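Local coordinates for beta-hexosaminidase Amuc_2018 (Akkermansia muciniphila, PDB 6JEB), which hydrolyses terminal non-reducing N-acetyl-D-hexosamine residues from N-acetyl-beta-D-hexosaminides, including N-glycans and chitobiose, at residues V225-P230 against Q283-A288; A288-T293 against A312-P317. One frame throughout, in Å; residues are numbered along the deposited sequence. Where two conformers were deposited one is given.

Interaction 1. Residues V225-P230 against Q283-A288; sequences VCPQKP and QEQMKA. With ZN (zinc ion), chain B.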
loop_
_atom_site.group_PDB
_atom_site.type_symbol
_atom_site.label_atom_id
_atom_site.label_comp_id
_atom_site.label_asym_id
_atom_site.label_seq_id
_atom_site.Cartn_x
_atom_site.Cartn_y
_atom_site.Cartn_z
ATOM N N VAL A 225 -11.604 -20.504 4.216
ATOM C CA VAL A 225 -12.117 -20.793 5.551
ATOM C C VAL A 225 -13.616 -21.087 5.458
ATOM O O VAL A 225 -14.331 -20.549 4.600
ATOM C CB VAL A 225 -11.828 -19.670 6.563
ATOM C CG1 VAL A 225 -10.335 -19.603 6.879
ATOM C CG2 VAL A 225 -12.357 -18.318 6.047
ATOM N N CYS A 226 -14.093 -21.974 6.331
ATOM C CA CYS A 226 -15.490 -22.385 6.299
ATOM C C CYS A 226 -16.301 -21.490 7.228
ATOM O O CYS A 226 -16.092 -21.537 8.448
ATOM C CB CYS A 226 -15.627 -23.839 6.722
ATOM S SG CYS A 226 -17.359 -24.387 6.672
ATOM N N PRO A 227 -17.231 -20.677 6.717
ATOM C CA PRO A 227 -18.002 -19.792 7.607
ATOM C C PRO A 227 -18.887 -20.529 8.595
ATOM O O PRO A 227 -19.414 -19.888 9.512
ATOM C CB PRO A 227 -18.850 -18.954 6.636
ATOM C CG PRO A 227 -18.148 -19.059 5.315
ATOM C CD PRO A 227 -17.550 -20.446 5.299
ATOM N N GLN A 228 -19.082 -21.839 8.436
ATOM C CA GLN A 228 -19.965 -22.561 9.345
ATOM C C GLN A 228 -19.274 -23.005 10.620
ATOM O O GLN A 228 -19.945 -23.513 11.527
ATOM C CB GLN A 228 -20.559 -23.793 8.654
ATOM C CG GLN A 228 -20.969 -23.569 7.197
ATOM C CD GLN A 228 -21.647 -22.226 6.952
ATOM O OE1 GLN A 228 -22.380 -21.703 7.801
ATOM N NE2 GLN A 228 -21.411 -21.666 5.778
ATOM N N LYS A 229 -17.966 -22.819 10.730
ATOM C CA LYS A 229 -17.222 -23.382 11.847
ATOM C C LYS A 229 -17.037 -22.340 12.937
ATOM O O LYS A 229 -16.479 -21.263 12.667
ATOM C CB LYS A 229 -15.875 -23.897 11.363
ATOM C CG LYS A 229 -16.038 -24.960 10.285
ATOM C CD LYS A 229 -14.932 -25.985 10.343
ATOM C CE LYS A 229 -15.156 -27.090 9.335
ATOM N NZ LYS A 229 -13.968 -27.991 9.235
ATOM N N PRO A 230 -17.490 -22.606 14.166
ATOM C CA PRO A 230 -17.363 -21.593 15.224
ATOM C C PRO A 230 -15.930 -21.208 15.507
ATOM O O PRO A 230 -15.670 -20.064 15.903
ATOM C CB PRO A 230 -18.022 -22.260 16.440
ATOM C CG PRO A 230 -17.994 -23.738 16.133
ATOM C CD PRO A 230 -18.151 -23.836 14.639
ATOM N N GLN A 283 -21.867 -16.307 -4.174
ATOM C CA GLN A 283 -21.663 -14.868 -4.032
ATOM C C GLN A 283 -22.526 -14.305 -2.910
ATOM O O GLN A 283 -22.085 -13.423 -2.165
ATOM C CB GLN A 283 -21.914 -14.140 -5.355
ATOM C CG GLN A 283 -20.858 -14.397 -6.415
ATOM C CD GLN A 283 -19.479 -13.924 -5.989
ATOM O OE1 GLN A 283 -19.223 -12.724 -5.921
ATOM N NE2 GLN A 283 -18.585 -14.866 -5.690
ATOM N N GLU A 284 -23.758 -14.799 -2.770
ATOM C CA GLU A 284 -24.556 -14.453 -1.595
ATOM C C GLU A 284 -23.864 -14.917 -0.322
ATOM O O GLU A 284 -23.876 -14.221 0.698
ATOM C CB GLU A 284 -25.937 -15.100 -1.682
ATOM C CG GLU A 284 -26.966 -14.325 -2.465
ATOM C CD GLU A 284 -28.361 -14.871 -2.241
ATOM O OE1 GLU A 284 -28.953 -14.586 -1.177
ATOM O OE2 GLU A 284 -28.851 -15.608 -3.120
ATOM N N GLN A 285 -23.248 -16.100 -0.366
ATOM C CA GLN A 285 -22.511 -16.574 0.796
ATOM C C GLN A 285 -21.324 -15.665 1.095
ATOM O O GLN A 285 -21.046 -15.356 2.260
ATOM C CB GLN A 285 -22.043 -18.006 0.564
ATOM C CG GLN A 285 -21.465 -18.633 1.820
ATOM C CD GLN A 285 -21.029 -20.070 1.626
ATOM O OE1 GLN A 285 -21.477 -20.751 0.703
ATOM N NE2 GLN A 285 -20.149 -20.538 2.499
ATOM N N MET A 286 -20.618 -15.221 0.049
ATOM C CA MET A 286 -19.493 -14.309 0.233
ATOM C C MET A 286 -19.953 -12.992 0.845
ATOM O O MET A 286 -19.300 -12.457 1.748
ATOM C CB MET A 286 -18.798 -14.063 -1.110
ATOM C CG MET A 286 -17.497 -13.248 -1.032
ATOM S SD MET A 286 -16.100 -14.158 -0.328
ATOM C CE MET A 286 -15.853 -15.450 -1.544
ATOM N N LYS A 287 -21.073 -12.449 0.362
ATOM C CA LYS A 287 -21.612 -11.222 0.943
ATOM C C LYS A 287 -21.896 -11.395 2.431
ATOM O O LYS A 287 -21.547 -10.534 3.248
ATOM C CB LYS A 287 -22.877 -10.801 0.190
ATOM C CG LYS A 287 -23.510 -9.523 0.701
ATOM C CD LYS A 287 -24.784 -9.205 -0.072
ATOM C CE LYS A 287 -25.376 -7.877 0.376
ATOM N NZ LYS A 287 -24.471 -6.727 0.057
ATOM N N ALA A 288 -22.520 -12.513 2.804
ATOM C CA ALA A 288 -22.836 -12.759 4.210
ATOM C C ALA A 288 -21.572 -12.951 5.037
ATOM O O ALA A 288 -21.507 -12.517 6.194
ATOM C CB ALA A 288 -23.733 -13.987 4.333
HETATM ZN ZN ZN B . -17.660 -24.946 4.419
#
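Beside a four-cysteine zinc site, the turn that carries one of the ligands, C226, meets helix 282-299 through a single long side chain, Q285. That glutamine leaves its helix with CG anti to the backbone N (chi1 -171°) and runs out extended, which carries its amide across to the turn. There NE2 lies 3.8 Å from CG of P227, whose ring the glutamine crosses at about a right angle. Q228 arrives from the opposite direction, its chain bent at chi2, and its NE2 stops 3.7 Å from NE2 of Q285, with the two amide planes 59° apart. This is packing, and the polar end of Q285 is held by R274, which donates to its OE1. The type I turn from C226 to K229 is closed by K229 N to C226 O at 3.2 Å. Within it, the N-H of Q228 points at SG of C226 (3.5 Å, 153° at the hydrogen), a bond that would be expected to draw some charge from the thiolate. The same SG binds zinc at 2.3 Å, and C206, C267 and C270 complete the metal's shell. Backbone N-H to cysteine sulfur bonding of this kind is a familiar feature of structural Cys4 zinc sites.

Interaction 2. Residues A288-T293 against A312-P317; sequences AFFAKT and AGIYHP
The apolar contact rests on F290, which reaches from helix 282-299 to the loop that follows strand 303-307, in which 312-314 forms a short 3-10 segment. Its CE2 atom touches CD1 of I314 at 3.9 Å, and the methyl lies at the edge of the phenyl ring, near its plane. I314 sends CG1 between its own backbone N and carbonyl carbon (chi1 68°), and the chain then runs on extended, bringing CD1 up to the phenylalanine. The same CE2 of F290 stands 4.3 Å from CE1 of Y315, a looser approach that is oblique for both rings. Next to it, CG1 of I314 sits 3.5 Å above the centre of the Y315 ring, so neighbouring residues of the loop pack on each other as well as on the helix.

Hydrogen bonds serve each side separately. On the helix, OG1 of T293 gives its proton to O of F289 at 2.8 Å, tilted 35° from the carbonyl plane, while N of T293 reaches that oxygen from the other face; this carbonyl is therefore gripped twice by one residue. The hydroxyl oxygen of T293 also lies over the centre of the F289 ring. In the loop, ND1 of H316 donates to O of P317 at 2.9 Å, in the carbonyl plane and on a lone pair. The phenol of Y315 is engaged by N of E309.

F306, on barrel strand 303-307, meets the rings of both F290 and Y315, and F289 packs against W233 of helix 230-246. The contact thus joins helix 282-299 to the loop leading from strand 303-307 to strand 320-323, beyond the C-terminal end of strand 303-307, on the side of the barrel where the substrate pocket lies.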
loop_
_atom_site.group_PDB
_atom_site.type_symbol
_atom_site.label_atom_id
_atom_site.label_comp_id
_atom_site.label_asym_id
_atom_site.label_seq_id
_atom_site.Cartn_x
_atom_site.Cartn_y
_atom_site.Cartn_z
ATOM N N ALA A 288 -22.520 -12.513 2.804
ATOM C CA ALA A 288 -22.836 -12.759 4.210
ATOM C C ALA A 288 -21.572 -12.951 5.037
ATOM O O ALA A 288 -21.507 -12.517 6.194
ATOM C CB ALA A 288 -23.733 -13.987 4.333
ATOM N N PHE A 289 -20.558 -13.602 4.459
ATOM C CA PHE A 289 -19.292 -13.787 5.157
ATOM C C PHE A 289 -18.648 -12.444 5.479
ATOM O O PHE A 289 -18.211 -12.202 6.611
ATOM C CB PHE A 289 -18.355 -14.650 4.302
ATOM C CG PHE A 289 -16.962 -14.758 4.857
ATOM C CD1 PHE A 289 -16.702 -15.569 5.950
ATOM C CD2 PHE A 289 -15.911 -14.036 4.298
ATOM C CE1 PHE A 289 -15.415 -15.658 6.479
ATOM C CE2 PHE A 289 -14.625 -14.123 4.824
ATOM C CZ PHE A 289 -14.377 -14.940 5.913
ATOM N N PHE A 290 -18.584 -11.550 4.491
ATOM C CA PHE A 290 -18.006 -10.234 4.732
ATOM C C PHE A 290 -18.845 -9.424 5.716
ATOM O O PHE A 290 -18.294 -8.675 6.533
ATOM C CB PHE A 290 -17.838 -9.482 3.414
ATOM C CG PHE A 290 -16.691 -9.969 2.576
ATOM C CD1 PHE A 290 -15.567 -10.527 3.164
ATOM C CD2 PHE A 290 -16.732 -9.845 1.196
ATOM C CE1 PHE A 290 -14.496 -10.961 2.385
ATOM C CE2 PHE A 290 -15.665 -10.272 0.411
ATOM C CZ PHE A 290 -14.550 -10.835 1.006
ATOM N N ALA A 291 -20.175 -9.549 5.650
ATOM C CA ALA A 291 -21.029 -8.808 6.577
ATOM C C ALA A 291 -20.820 -9.276 8.011
ATOM O O ALA A 291 -20.778 -8.461 8.940
ATOM C CB ALA A 291 -22.501 -8.937 6.174
ATOM N N LYS A 292 -20.684 -10.587 8.211
ATOM C CA LYS A 292 -20.428 -11.101 9.549
ATOM C C LYS A 292 -19.061 -10.652 10.049
ATOM O O LYS A 292 -18.907 -10.289 11.221
ATOM C CB LYS A 292 -20.544 -12.626 9.544
ATOM C CG LYS A 292 -20.481 -13.278 10.912
ATOM C CD LYS A 292 -20.977 -14.707 10.818
ATOM C CE LYS A 292 -20.887 -15.429 12.144
ATOM N NZ LYS A 292 -21.568 -16.757 12.072
ATOM N N THR A 293 -18.058 -10.647 9.166
ATOM C CA THR A 293 -16.735 -10.169 9.561
ATOM C C THR A 293 -16.772 -8.683 9.893
ATOM O O THR A 293 -16.174 -8.243 10.884
ATOM C CB THR A 293 -15.732 -10.461 8.443
ATOM O OG1 THR A 293 -15.830 -11.843 8.067
ATOM C CG2 THR A 293 -14.316 -10.193 8.909
ATOM N N ALA A 312 -19.963 -5.687 -7.292
ATOM C CA ALA A 312 -20.219 -4.690 -6.261
ATOM C C ALA A 312 -21.271 -5.144 -5.260
ATOM O O ALA A 312 -21.323 -4.607 -4.149
ATOM C CB ALA A 312 -20.623 -3.360 -6.896
ATOM N N GLY A 313 -22.088 -6.138 -5.616
ATOM C CA GLY A 313 -23.168 -6.565 -4.743
ATOM C C GLY A 313 -22.726 -7.257 -3.467
ATOM O O GLY A 313 -23.535 -7.389 -2.544
ATOM N N ILE A 314 -21.466 -7.706 -3.386
ATOM C CA ILE A 314 -21.020 -8.418 -2.187
ATOM C C ILE A 314 -20.537 -7.491 -1.079
ATOM O O ILE A 314 -20.224 -7.973 0.020
ATOM C CB ILE A 314 -19.979 -9.529 -2.452
ATOM C CG1 ILE A 314 -18.639 -8.949 -2.915
ATOM C CG2 ILE A 314 -20.517 -10.553 -3.455
ATOM C CD1 ILE A 314 -17.521 -9.995 -2.964
ATOM N N TYR A 315 -20.460 -6.186 -1.327
ATOM C CA TYR A 315 -20.014 -5.223 -0.331
ATOM C C TYR A 315 -21.203 -4.416 0.174
ATOM O O TYR A 315 -22.282 -4.415 -0.425
ATOM C CB TYR A 315 -18.936 -4.298 -0.916
ATOM C CG TYR A 315 -17.889 -5.076 -1.684
ATOM C CD1 TYR A 315 -16.898 -5.798 -1.017
ATOM C CD2 TYR A 315 -17.913 -5.121 -3.073
ATOM C CE1 TYR A 315 -15.952 -6.535 -1.723
ATOM C CE2 TYR A 315 -16.975 -5.848 -3.787
ATOM C CZ TYR A 315 -15.993 -6.552 -3.107
ATOM O OH TYR A 315 -15.068 -7.283 -3.817
ATOM N N HIS A 316 -20.998 -3.745 1.302
ATOM C CA HIS A 316 -22.041 -2.921 1.892
ATOM C C HIS A 316 -21.793 -1.456 1.565
ATOM O O HIS A 316 -20.647 -1.003 1.598
ATOM C CB HIS A 316 -22.039 -3.090 3.412
ATOM C CG HIS A 316 -23.245 -2.512 4.089
ATOM N ND1 HIS A 316 -23.371 -1.168 4.368
ATOM C CD2 HIS A 316 -24.378 -3.098 4.540
ATOM C CE1 HIS A 316 -24.532 -0.951 4.962
ATOM N NE2 HIS A 316 -25.162 -2.106 5.078
ATOM N N PRO A 317 -22.837 -0.694 1.241
ATOM C CA PRO A 317 -22.655 0.738 0.973
ATOM C C PRO A 317 -21.844 1.407 2.075
ATOM O O PRO A 317 -22.006 1.111 3.262
ATOM C CB PRO A 317 -24.092 1.268 0.932
ATOM C CG PRO A 317 -24.876 0.111 0.434
ATOM C CD PRO A 317 -24.229 -1.122 1.025
#

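In the fold
Both interactions use helix 282-299 and share A288, with their centres about 10 Å apart. Interaction 1 is partly buried and lies farther from the chain's centre, where the helix meets the zinc-bound turn through amides and a proline. Interaction 2 is buried and apolar, built from aromatic and aliphatic side chains nearer the barrel; the side chain of Y315 is about 10 Å from the bound acetamide. The two also meet directly: NZ of K287 lies 2.8 Å from O of G313, probably a hydrogen bond, and O of Q283 packs against CG2 of I314. One helix thus joins the zinc site to a loop between two strands of the catalytic barrel.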